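Local coordinates for putative Lipoprotein (Shewanella oneidensis, PDB 3U24) that is of unknown function but binds metal ions and may be related to zinc metallopeptidases, at residues T171-V175 with L224-V228. Residue numbers count along the deposited sequence, not the author numbering.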
# COMPACT_ATOMS: atom_id res chain seq x y z
N THR A 171 -10.14 18.77 -1.51
CA THR A 171 -9.72 20.16 -1.57
C THR A 171 -9.03 20.56 -0.26
O THR A 171 -8.03 21.29 -0.27
CB THR A 171 -10.87 21.12 -1.92
OG1 THR A 171 -11.60 20.64 -3.07
CG2 THR A 171 -10.34 22.53 -2.21
N GLU A 172 -9.52 20.01 0.86
CA GLU A 172 -8.98 20.31 2.16
C GLU A 172 -7.62 19.67 2.24
O GLU A 172 -6.68 20.23 2.76
CB GLU A 172 -9.87 19.74 3.29
CG GLU A 172 -11.16 20.50 3.57
CD GLU A 172 -12.16 19.81 4.54
OE1 GLU A 172 -12.30 18.54 4.61
OE2 GLU A 172 -12.87 20.58 5.23
N LEU A 173 -7.53 18.47 1.73
CA LEU A 173 -6.24 17.79 1.71
C LEU A 173 -5.22 18.61 0.85
O LEU A 173 -4.08 18.82 1.27
CB LEU A 173 -6.39 16.36 1.24
CG LEU A 173 -5.12 15.51 1.26
CD1 LEU A 173 -4.49 15.35 2.68
CD2 LEU A 173 -5.39 14.16 0.58
N ALA A 174 -5.66 19.09 -0.29
CA ALA A 174 -4.82 19.92 -1.16
C ALA A 174 -4.22 21.11 -0.39
O ALA A 174 -3.05 21.43 -0.56
CB ALA A 174 -5.61 20.41 -2.37
N VAL A 175 -5.05 21.76 0.43
CA VAL A 175 -4.59 22.96 1.16
C VAL A 175 -3.42 22.58 2.11
O VAL A 175 -2.34 23.17 2.09
CB VAL A 175 -5.70 23.59 2.00
CG1 VAL A 175 -5.10 24.69 2.92
CG2 VAL A 175 -6.83 24.12 1.12
N LEU A 224 -7.09 27.82 -3.19
CA LEU A 224 -7.64 26.59 -2.59
C LEU A 224 -8.49 26.94 -1.36
O LEU A 224 -9.55 26.40 -1.19
CB LEU A 224 -6.54 25.60 -2.24
CG LEU A 224 -5.78 24.84 -3.37
CD1 LEU A 224 -4.62 24.03 -2.83
CD2 LEU A 224 -6.70 23.93 -4.16
N ASN A 225 -8.02 27.89 -0.55
CA ASN A 225 -8.79 28.33 0.62
C ASN A 225 -10.12 28.95 0.22
O ASN A 225 -11.16 28.69 0.87
CB ASN A 225 -8.01 29.31 1.52
CG ASN A 225 -6.95 28.63 2.40
OD1 ASN A 225 -7.01 27.43 2.73
ND2 ASN A 225 -5.96 29.41 2.76
N ALA A 226 -10.10 29.77 -0.84
CA ALA A 226 -11.35 30.33 -1.33
C ALA A 226 -12.27 29.19 -1.80
O ALA A 226 -13.49 29.22 -1.56
CB ALA A 226 -11.13 31.39 -2.43
N GLN A 227 -11.72 28.16 -2.43
CA GLN A 227 -12.57 27.03 -2.86
C GLN A 227 -13.21 26.27 -1.67
O GLN A 227 -14.39 25.99 -1.69
CB GLN A 227 -11.83 26.06 -3.78
CG GLN A 227 -11.37 26.70 -5.08
CD GLN A 227 -12.52 26.91 -6.05
OE1 GLN A 227 -13.25 25.96 -6.40
NE2 GLN A 227 -12.69 28.12 -6.48
N VAL A 228 -12.43 25.93 -0.67
CA VAL A 228 -12.94 25.22 0.51
C VAL A 228 -14.11 26.04 1.11
O VAL A 228 -15.19 25.51 1.42
CB VAL A 228 -11.84 25.09 1.61
CG1 VAL A 228 -12.41 24.66 2.97
CG2 VAL A 228 -10.71 24.18 1.14
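Leu224, Val175 and Val228 bury the largest areas where helix 168-179 packs against the long helix 200-234. The CA-to-CB bond of Leu224 points toward helix 168-179, its CB lying 3.7 Å from Val175 CG2 and its CD1 3.8 Å from Ala174 CB. Val175, whose CA-to-CB bond points sideways, also brings CG2 to within 3.9 Å of Val228 CG2, so one methyl touches two residues a helical turn apart. The short segments run nearly antiparallel, at 152° with axes 9.4 Å apart, which pairs Val175 with Leu224 and Thr171 with Val228. This is apolar helix-helix packing in a mostly helical DUF885 chain, well away from the chain's centre. One turn before Val175, Thr171 presents CG2 to Val228 CG2 at 3.8 Å, while its OG1 turns back to hydrogen-bond the carbonyl of Thr167; the same side chain also touches Pro118 and Pro166 in neighbouring loops. Toward the more exposed edge, Asn225 OD1 reaches 3.3 Å from Val175 CG1, a van der Waals contact.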